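Local coordinates for secreted effector protein sseI (Salmonella enterica subsp. enterica serovar Typhimurium, PDB 4G2B), which is a secreted bacterial effector with a papain-like, dermonecrotoxin-type fold that probably modifies proteins of the host cell, at residues A20-L25 and P112-A117; R104-L109 and M126-K131; I133-F138 and G162-T167. All coordinates share one frame; numbering follows the deposited sequence.

Contact 1: A20-L25 and P112-A117; sequences AYLEEL and PLILSA
Tyr21 O accepts the helical bond from Leu25 N at 2.9 Å, and the turn of helix it closes brings Tyr21, Leu22 and Leu25 to bear on a single branched side chain, that of Ile114. The strand side works mostly through Ile114 CD1. The side chain runs out nearly straight (chi2 160°), which carries this methyl right up to the helix backbone, where it sits 3.7 Å from Leu22 N. Round the same methyl stand Leu22 CB at 3.8 Å, Tyr21 CB at 4.2 Å and, more loosely, Leu25 CD1 at 4.5 Å. Tyr21 gives little more than its CB here. The rest of its side chain leads away from the strand, and Tyr21 touches Phe52 and Lys56 of helix 42-56.

Two residues earlier, just ahead of the strand, Leu22 meets Pro112. With CG anti to the backbone N (chi1 -176°), both methyls of Leu22, CD1 and CD2, come at Pro112 CG from one side, each at 4.0 Å, and the two side chains cross at roughly a right angle. The axes of the helix and strand segments come within 9.4 Å and run 150° apart. Pro112 and Ile114 both point their CB toward the helix, while Leu113 between them points away.

Several polar groups here find their partners elsewhere: Ile114 makes backbone hydrogen bonds with Asn11 and Thr13, Leu113 and Leu115 pair with strand 90-95, and Glu24 forms a salt bridge with Lys56. Between the two segments the contact is apolar packing, with Phe94 of strand 90-95 touching Tyr21, Leu25 and Ile114. It depends on shape and burial rather than direction, while backbone bonds within the helix and along the strand are made separately from it.

Contact 2: R104-L109 and M126-K131; sequences RGMSNL and MATRRK
A chi1 of -55° sets Asn108 CG anti to its carbonyl carbon and turns the amide toward the facing loop, where ND2 comes 3.5 Å from Met126 O. That carbonyl accepts a hydrogen bond from Thr9 OG1 of the second subunit, so the asparagine lies next to the dimer contact. Lys131 reaches across from the other end: its chain is extended until a bend at chi4 (-113°) leaves NZ 3.9 Å from Arg104 O, while its salt bridge is made with Asp70.

Between these ends a water carries the polar connection. It accepts from Asn108 N at 2.8 Å and donates to Ala127 O at 2.7 Å, satisfying one backbone group from each loop where they do not bond directly. The apolar centre is Ala127, whose CB packs against Leu109 CG at 4.2 Å and Met106 CB at 4.4 Å. The Met106 side chain goes on toward Thr128 and Lys131, and also touches Ile68 and Phe101. At the rim the bent Arg129 chain brings NH1 to 3.8 Å from Gly105 O, which stands oblique to the guanidinium.

Each loop is braced from within. Leu109 N bonds back to Met106 O, and Thr128 OG1 accepts from Lys131 N at 3.0 Å along a fairly straight line (153°), with a second, weak bond from Arg130 N. The result is a type I beta turn, Met106 to Leu109, joined by a water to Ala127, the residue just before an ST motif in the connection from helix 117-125 to strand 132-138.

Contact 3: I133-F138 and G162-T167; sequences IYYTDF and GKVFVT
Tyr134 leaves the strand with its CB over one face of the Phe165 ring, a CH-pi contact 4.1 Å from the centroid; the same CB is 3.3 Å from Val164 O. A chi1 of 67° puts CG between the backbone N and carbonyl carbon, setting the ring between Lys163 and Phe165. Beyond it, CD2 lies 3.8 Å from Phe165 CE1, the rings oblique at 49°. On the other flank CD1 and CE1 lie along the aliphatic Lys163 chain, nearest at CG. At the tip, OH is hydrogen-bonded to Trp69 NE1.

On the other face of the sheet, Val164 CB sits over the Tyr135 ring while Val166 CG2 touches that ring's edge, 3.6 Å from CD2.

Tyr135 N bonds Val164 O (2.9 Å) and Val164 N bonds Tyr135 O (2.8 Å). At one end Ile133 O takes both Val166 N and Thr167 N, the latter on a lone pair, while Ile133 N donates to Thr167 OG1, also bonded to Lys131 O. At the other, Thr136 OG1, which also bonds Tyr148 OH, donates to Gly162 O from above the carbonyl plane at 2.8 Å. This antiparallel ladder adds short strand 164-165 to the edge of this chain's sheet, beside strand 132-138.

Contacts 1 and 3 belong to the same antiparallel sheet but to its two outermost strands, 113-116 and 164-165; they lie on opposite sides of the chain's centre, with their own centres about 21 Å apart. Contact 2 stands about 20 Å from contact 1 and about 17 Å from contact 3, centre to centre. Segment 126-131 of contact 2 runs almost directly into the strand of contact 3, and there the two touch: Lys131 O is 2.6 Å from Thr167 OG1, a probable hydrogen bond, and Thr128 CG2 packs 3.5 Å from Ile133 CD1. Contacts 1 and 2 meet only through the chain, 104-109 leading on toward 112-117.

Contact 1: A20-L25 and P112-A117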
loop_
_atom_site.group_PDB
_atom_site.type_symbol
_atom_site.label_atom_id
_atom_site.label_comp_id
_atom_site.label_asym_id
_atom_site.label_seq_id
_atom_site.Cartn_x
_atom_site.Cartn_y
_atom_site.Cartn_z
ATOM N N ALA A 20 -11.927 15.419 -9.934
ATOM C CA ALA A 20 -13.079 16.345 -9.959
ATOM C C ALA A 20 -13.688 16.562 -8.584
ATOM O O ALA A 20 -14.131 17.659 -8.252
ATOM C CB ALA A 20 -14.134 15.893 -10.967
ATOM N N TYR A 21 -13.701 15.554 -7.741
ATOM C CA TYR A 21 -14.207 15.784 -6.391
ATOM C C TYR A 21 -13.286 16.745 -5.653
ATOM O O TYR A 21 -13.752 17.616 -4.956
ATOM C CB TYR A 21 -14.370 14.472 -5.572
ATOM C CG TYR A 21 -15.487 13.624 -6.066
ATOM C CD1 TYR A 21 -16.730 14.190 -6.412
ATOM C CD2 TYR A 21 -15.323 12.261 -6.240
ATOM C CE1 TYR A 21 -17.770 13.415 -6.886
ATOM C CE2 TYR A 21 -16.361 11.475 -6.741
ATOM C CZ TYR A 21 -17.581 12.060 -7.048
ATOM O OH TYR A 21 -18.600 11.280 -7.524
ATOM N N LEU A 22 -11.985 16.567 -5.832
ATOM C CA LEU A 22 -11.039 17.401 -5.159
ATOM C C LEU A 22 -11.173 18.872 -5.556
ATOM O O LEU A 22 -11.106 19.824 -4.719
ATOM C CB LEU A 22 -9.622 16.957 -5.479
ATOM C CG LEU A 22 -8.615 17.793 -4.676
ATOM C CD1 LEU A 22 -8.899 17.760 -3.194
ATOM C CD2 LEU A 22 -7.130 17.413 -5.003
ATOM N N GLU A 23 -11.338 19.033 -6.840
ATOM C CA GLU A 23 -11.442 20.339 -7.403
ATOM C C GLU A 23 -12.748 21.016 -6.936
ATOM O O GLU A 23 -12.726 22.216 -6.622
ATOM C CB GLU A 23 -11.380 20.272 -8.932
ATOM C CG GLU A 23 -11.695 21.625 -9.579
ATOM C CD GLU A 23 -10.727 22.686 -9.159
ATOM O OE1 GLU A 23 -11.124 23.894 -9.116
ATOM O OE2 GLU A 23 -9.559 22.304 -8.858
ATOM N N GLU A 24 -13.849 20.247 -6.835
ATOM C CA GLU A 24 -15.061 20.826 -6.350
ATOM C C GLU A 24 -14.939 21.185 -4.866
ATOM O O GLU A 24 -15.485 22.187 -4.469
ATOM C CB GLU A 24 -16.283 19.961 -6.545
ATOM C CG GLU A 24 -16.551 19.529 -7.934
ATOM C CD GLU A 24 -17.668 18.476 -7.933
ATOM O OE1 GLU A 24 -17.384 17.308 -8.257
ATOM O OE2 GLU A 24 -18.817 18.856 -7.527
ATOM N N LEU A 25 -14.212 20.395 -4.085
ATOM C CA LEU A 25 -14.019 20.717 -2.693
ATOM C C LEU A 25 -13.215 21.989 -2.579
ATOM O O LEU A 25 -13.524 22.854 -1.771
ATOM C CB LEU A 25 -13.301 19.581 -1.949
ATOM C CG LEU A 25 -14.234 18.427 -1.595
ATOM C CD1 LEU A 25 -13.475 17.133 -1.588
ATOM C CD2 LEU A 25 -14.915 18.614 -0.240
ATOM N N PRO A 112 -3.731 16.348 -0.417
ATOM C CA PRO A 112 -5.012 15.772 -0.025
ATOM C C PRO A 112 -5.262 14.431 -0.765
ATOM O O PRO A 112 -4.892 14.273 -1.932
ATOM C CB PRO A 112 -6.042 16.832 -0.484
ATOM C CG PRO A 112 -5.249 17.697 -1.463
ATOM C CD PRO A 112 -3.869 17.709 -0.916
ATOM N N LEU A 113 -5.945 13.504 -0.086
ATOM C CA LEU A 113 -6.125 12.151 -0.570
ATOM C C LEU A 113 -7.577 11.919 -0.794
ATOM O O LEU A 113 -8.392 12.181 0.077
ATOM C CB LEU A 113 -5.627 11.131 0.468
ATOM C CG LEU A 113 -4.202 11.258 0.928
ATOM C CD1 LEU A 113 -4.020 10.147 1.978
ATOM C CD2 LEU A 113 -3.290 11.133 -0.274
ATOM N N ILE A 114 -7.918 11.400 -1.953
ATOM C CA ILE A 114 -9.232 10.818 -2.132
ATOM C C ILE A 114 -8.927 9.483 -2.810
ATOM O O ILE A 114 -8.566 9.429 -4.017
ATOM C CB ILE A 114 -10.150 11.682 -2.963
ATOM C CG1 ILE A 114 -10.355 13.040 -2.311
ATOM C CG2 ILE A 114 -11.487 10.960 -3.216
ATOM C CD1 ILE A 114 -10.851 14.018 -3.400
ATOM N N LEU A 115 -8.986 8.425 -2.005
ATOM C CA LEU A 115 -8.548 7.123 -2.436
ATOM C C LEU A 115 -9.519 6.049 -2.112
ATOM O O LEU A 115 -10.400 6.248 -1.252
ATOM C CB LEU A 115 -7.237 6.783 -1.723
ATOM C CG LEU A 115 -6.031 7.641 -2.072
ATOM C CD1 LEU A 115 -4.948 7.434 -1.061
ATOM C CD2 LEU A 115 -5.509 7.251 -3.468
ATOM N N SER A 116 -9.314 4.875 -2.735
ATOM C CA SER A 116 -10.079 3.693 -2.399
ATOM C C SER A 116 -9.707 3.322 -0.963
ATOM O O SER A 116 -8.665 3.723 -0.509
ATOM C CB SER A 116 -9.799 2.559 -3.406
ATOM O OG SER A 116 -8.587 1.950 -3.066
ATOM N N ALA A 117 -10.525 2.562 -0.245
ATOM C CA ALA A 117 -10.116 2.144 1.137
ATOM C C ALA A 117 -8.732 1.492 1.131
ATOM O O ALA A 117 -7.885 1.745 1.982
ATOM C CB ALA A 117 -11.197 1.107 1.785
#

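Contact 2: R104-L109 and M126-K131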
loop_
_atom_site.group_PDB
_atom_site.type_symbol
_atom_site.label_atom_id
_atom_site.label_comp_id
_atom_site.label_asym_id
_atom_site.label_seq_id
_atom_site.Cartn_x
_atom_site.Cartn_y
_atom_site.Cartn_z
ATOM N N ARG A 104 6.344 16.392 8.916
ATOM C CA ARG A 104 6.275 15.844 10.257
ATOM C C ARG A 104 6.509 14.378 10.315
ATOM O O ARG A 104 5.891 13.723 11.118
ATOM C CB ARG A 104 4.903 16.065 10.841
ATOM C CG ARG A 104 4.455 17.447 10.786
ATOM C CD ARG A 104 3.540 17.654 11.918
ATOM N NE ARG A 104 2.961 18.987 11.864
ATOM C CZ ARG A 104 2.538 19.661 12.934
ATOM N NH1 ARG A 104 2.656 19.152 14.169
ATOM N NH2 ARG A 104 2.020 20.870 12.769
ATOM N N GLY A 105 7.376 13.842 9.475
ATOM C CA GLY A 105 7.732 12.420 9.542
ATOM C C GLY A 105 7.129 11.586 8.446
ATOM O O GLY A 105 7.457 10.426 8.293
ATOM N N MET A 106 6.197 12.140 7.683
ATOM C CA MET A 106 5.518 11.325 6.700
ATOM C C MET A 106 5.450 12.091 5.418
ATOM O O MET A 106 4.377 12.521 4.970
ATOM C CB MET A 106 4.145 10.887 7.221
ATOM C CG MET A 106 4.248 10.169 8.547
ATOM S SD MET A 106 2.791 9.199 8.923
ATOM C CE MET A 106 1.566 10.451 8.696
ATOM N N SER A 107 6.630 12.231 4.809
ATOM C CA SER A 107 6.821 13.103 3.643
ATOM C C SER A 107 6.137 12.570 2.389
ATOM O O SER A 107 5.752 13.349 1.523
ATOM C CB SER A 107 8.324 13.381 3.403
ATOM O OG SER A 107 8.976 12.177 3.096
ATOM N N ASN A 108 5.911 11.260 2.321
ATOM C CA ASN A 108 5.100 10.685 1.284
ATOM C C ASN A 108 3.636 11.183 1.303
ATOM O O ASN A 108 2.970 11.120 0.311
ATOM C CB ASN A 108 5.226 9.169 1.314
ATOM C CG ASN A 108 6.705 8.716 1.208
ATOM O OD1 ASN A 108 7.592 9.524 0.840
ATOM N ND2 ASN A 108 6.984 7.434 1.548
ATOM N N LEU A 109 3.175 11.757 2.408
ATOM C CA LEU A 109 1.843 12.338 2.467
ATOM C C LEU A 109 1.898 13.814 2.087
ATOM O O LEU A 109 1.887 14.662 2.936
ATOM C CB LEU A 109 1.245 12.158 3.884
ATOM C CG LEU A 109 0.946 10.725 4.374
ATOM C CD1 LEU A 109 0.202 10.818 5.711
ATOM C CD2 LEU A 109 0.111 9.936 3.386
ATOM N N MET A 126 2.812 2.707 3.838
ATOM C CA MET A 126 4.115 2.825 3.233
ATOM C C MET A 126 4.794 4.197 3.505
ATOM O O MET A 126 5.862 4.445 2.991
ATOM C CB MET A 126 3.981 2.589 1.733
ATOM C CG MET A 126 3.602 1.239 1.326
ATOM S SD MET A 126 4.322 -0.130 2.191
ATOM C CE MET A 126 6.002 -0.157 1.443
ATOM N N ALA A 127 4.159 5.070 4.287
ATOM C CA ALA A 127 4.628 6.399 4.562
ATOM C C ALA A 127 5.475 6.378 5.831
ATOM O O ALA A 127 6.182 7.328 6.085
ATOM C CB ALA A 127 3.480 7.380 4.730
ATOM N N THR A 128 5.436 5.307 6.600
ATOM C CA THR A 128 6.244 5.214 7.795
ATOM C C THR A 128 6.783 3.807 7.965
ATOM O O THR A 128 6.140 2.819 7.649
ATOM C CB THR A 128 5.493 5.707 9.083
ATOM O OG1 THR A 128 6.321 5.511 10.244
ATOM C CG2 THR A 128 4.166 4.985 9.261
ATOM N N ARG A 129 7.963 3.749 8.554
ATOM C CA ARG A 129 8.689 2.540 8.739
ATOM C C ARG A 129 8.337 2.051 10.123
ATOM O O ARG A 129 8.235 0.868 10.335
ATOM C CB ARG A 129 10.234 2.768 8.640
ATOM C CG ARG A 129 10.759 4.070 7.923
ATOM C CD ARG A 129 10.165 5.466 8.407
ATOM N NE ARG A 129 10.102 5.603 9.860
ATOM C CZ ARG A 129 9.309 6.429 10.540
ATOM N NH1 ARG A 129 8.397 7.199 9.956
ATOM N NH2 ARG A 129 9.395 6.445 11.854
ATOM N N ARG A 130 8.204 2.930 11.099
ATOM C CA ARG A 130 8.048 2.454 12.440
ATOM C C ARG A 130 6.964 3.120 13.296
ATOM O O ARG A 130 6.958 2.908 14.510
ATOM C CB ARG A 130 9.399 2.494 13.186
ATOM C CG ARG A 130 10.225 3.802 13.047
ATOM C CD ARG A 130 11.729 3.682 13.519
ATOM N NE ARG A 130 12.312 2.342 13.295
ATOM C CZ ARG A 130 12.684 1.842 12.107
ATOM N NH1 ARG A 130 12.571 2.577 10.991
ATOM N NH2 ARG A 130 13.194 0.603 12.037
ATOM N N LYS A 131 6.060 3.903 12.719
ATOM C CA LYS A 131 4.940 4.374 13.544
ATOM C C LYS A 131 3.823 3.296 13.514
ATOM O O LYS A 131 3.633 2.614 12.510
ATOM C CB LYS A 131 4.433 5.735 13.108
ATOM C CG LYS A 131 5.379 6.904 13.480
ATOM C CD LYS A 131 5.193 8.053 12.545
ATOM C CE LYS A 131 6.177 9.220 12.748
ATOM N NZ LYS A 131 5.492 10.413 13.224
HETATM O O HOH W 1 6.396 9.379 4.316
#

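Contact 3: I133-F138 and G162-T167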
loop_
_atom_site.group_PDB
_atom_site.type_symbol
_atom_site.label_atom_id
_atom_site.label_comp_id
_atom_site.label_asym_id
_atom_site.label_seq_id
_atom_site.Cartn_x
_atom_site.Cartn_y
_atom_site.Cartn_z
ATOM N N ILE A 133 -0.023 2.725 13.502
ATOM C CA ILE A 133 -1.158 3.464 12.955
ATOM C C ILE A 133 -2.371 2.561 12.966
ATOM O O ILE A 133 -2.365 1.410 12.484
ATOM C CB ILE A 133 -0.941 3.973 11.542
ATOM C CG1 ILE A 133 0.337 4.821 11.521
ATOM C CG2 ILE A 133 -2.133 4.762 11.065
ATOM C CD1 ILE A 133 0.806 5.235 10.132
ATOM N N TYR A 134 -3.424 3.084 13.549
ATOM C CA TYR A 134 -4.626 2.315 13.642
ATOM C C TYR A 134 -5.779 3.263 13.716
ATOM O O TYR A 134 -5.613 4.468 14.029
ATOM C CB TYR A 134 -4.539 1.286 14.795
ATOM C CG TYR A 134 -4.492 1.814 16.184
ATOM C CD1 TYR A 134 -5.629 2.429 16.767
ATOM C CD2 TYR A 134 -3.350 1.674 16.959
ATOM C CE1 TYR A 134 -5.576 2.921 18.090
ATOM C CE2 TYR A 134 -3.287 2.165 18.257
ATOM C CZ TYR A 134 -4.391 2.789 18.822
ATOM O OH TYR A 134 -4.280 3.225 20.137
ATOM N N TYR A 135 -6.934 2.748 13.335
ATOM C CA TYR A 135 -8.120 3.558 13.227
ATOM C C TYR A 135 -9.369 2.785 13.574
ATOM O O TYR A 135 -9.339 1.572 13.704
ATOM C CB TYR A 135 -8.277 4.123 11.819
ATOM C CG TYR A 135 -8.533 3.098 10.723
ATOM C CD1 TYR A 135 -9.804 2.574 10.500
ATOM C CD2 TYR A 135 -7.496 2.618 9.929
ATOM C CE1 TYR A 135 -10.022 1.660 9.533
ATOM C CE2 TYR A 135 -7.753 1.700 8.940
ATOM C CZ TYR A 135 -8.981 1.241 8.729
ATOM O OH TYR A 135 -9.195 0.314 7.704
ATOM N N THR A 136 -10.462 3.534 13.685
ATOM C CA THR A 136 -11.810 2.978 13.839
ATOM C C THR A 136 -12.739 3.899 13.140
ATOM O O THR A 136 -12.548 5.105 13.220
ATOM C CB THR A 136 -12.268 2.962 15.307
ATOM O OG1 THR A 136 -11.324 2.252 16.095
ATOM C CG2 THR A 136 -13.673 2.297 15.463
ATOM N N ASP A 137 -13.750 3.326 12.515
ATOM C CA ASP A 137 -14.750 4.068 11.813
ATOM C C ASP A 137 -16.027 4.203 12.650
ATOM O O ASP A 137 -16.481 3.250 13.199
ATOM C CB ASP A 137 -15.104 3.313 10.535
ATOM C CG ASP A 137 -14.028 3.438 9.452
ATOM O OD1 ASP A 137 -13.218 4.373 9.495
ATOM O OD2 ASP A 137 -14.007 2.585 8.558
ATOM N N PHE A 138 -16.623 5.374 12.673
ATOM C CA PHE A 138 -17.774 5.616 13.475
ATOM C C PHE A 138 -18.903 6.195 12.625
ATOM O O PHE A 138 -18.669 6.848 11.590
ATOM C CB PHE A 138 -17.401 6.605 14.583
ATOM C CG PHE A 138 -16.285 6.149 15.482
ATOM C CD1 PHE A 138 -16.564 5.447 16.653
ATOM C CD2 PHE A 138 -14.984 6.489 15.207
ATOM C CE1 PHE A 138 -15.585 5.058 17.512
ATOM C CE2 PHE A 138 -13.992 6.114 16.029
ATOM C CZ PHE A 138 -14.270 5.388 17.205
ATOM N N GLY A 162 -11.932 -3.375 18.088
ATOM C CA GLY A 162 -12.424 -2.348 17.208
ATOM C C GLY A 162 -11.349 -1.433 16.583
ATOM O O GLY A 162 -11.653 -0.515 15.846
ATOM N N LYS A 163 -10.103 -1.643 16.889
ATOM C CA LYS A 163 -9.029 -0.945 16.165
ATOM C C LYS A 163 -8.625 -1.744 14.897
ATOM O O LYS A 163 -8.576 -2.956 14.896
ATOM C CB LYS A 163 -7.799 -0.799 17.042
ATOM C CG LYS A 163 -7.975 -0.175 18.407
ATOM C CD LYS A 163 -8.980 0.950 18.507
ATOM C CE LYS A 163 -8.954 1.611 19.911
ATOM N NZ LYS A 163 -10.222 2.330 20.183
ATOM N N VAL A 164 -8.315 -1.043 13.848
ATOM C CA VAL A 164 -7.944 -1.635 12.602
ATOM C C VAL A 164 -6.561 -1.119 12.303
ATOM O O VAL A 164 -6.338 0.094 12.295
ATOM C CB VAL A 164 -8.887 -1.251 11.518
ATOM C CG1 VAL A 164 -8.488 -2.015 10.202
ATOM C CG2 VAL A 164 -10.352 -1.481 11.956
ATOM N N PHE A 165 -5.611 -2.039 12.097
ATOM C CA PHE A 165 -4.173 -1.681 12.053
ATOM C C PHE A 165 -3.643 -1.439 10.650
ATOM O O PHE A 165 -3.562 -2.330 9.798
ATOM C CB PHE A 165 -3.381 -2.742 12.786
ATOM C CG PHE A 165 -3.691 -2.782 14.181
ATOM C CD1 PHE A 165 -2.872 -2.157 15.096
ATOM C CD2 PHE A 165 -4.875 -3.343 14.615
ATOM C CE1 PHE A 165 -3.217 -2.117 16.493
ATOM C CE2 PHE A 165 -5.206 -3.352 15.970
ATOM C CZ PHE A 165 -4.381 -2.716 16.909
ATOM N N VAL A 166 -3.325 -0.198 10.381
ATOM C CA VAL A 166 -2.677 0.143 9.136
ATOM C C VAL A 166 -1.242 -0.334 9.201
ATOM O O VAL A 166 -0.738 -0.813 8.199
ATOM C CB VAL A 166 -2.691 1.678 8.871
ATOM C CG1 VAL A 166 -1.782 2.071 7.620
ATOM C CG2 VAL A 166 -4.138 2.094 8.644
ATOM N N THR A 167 -0.599 -0.153 10.351
ATOM C CA THR A 167 0.740 -0.721 10.595
ATOM C C THR A 167 0.715 -1.507 11.861
ATOM O O THR A 167 -0.242 -1.434 12.611
ATOM C CB THR A 167 1.820 0.306 10.685
ATOM O OG1 THR A 167 1.694 1.070 11.899
ATOM C CG2 THR A 167 1.778 1.218 9.474
#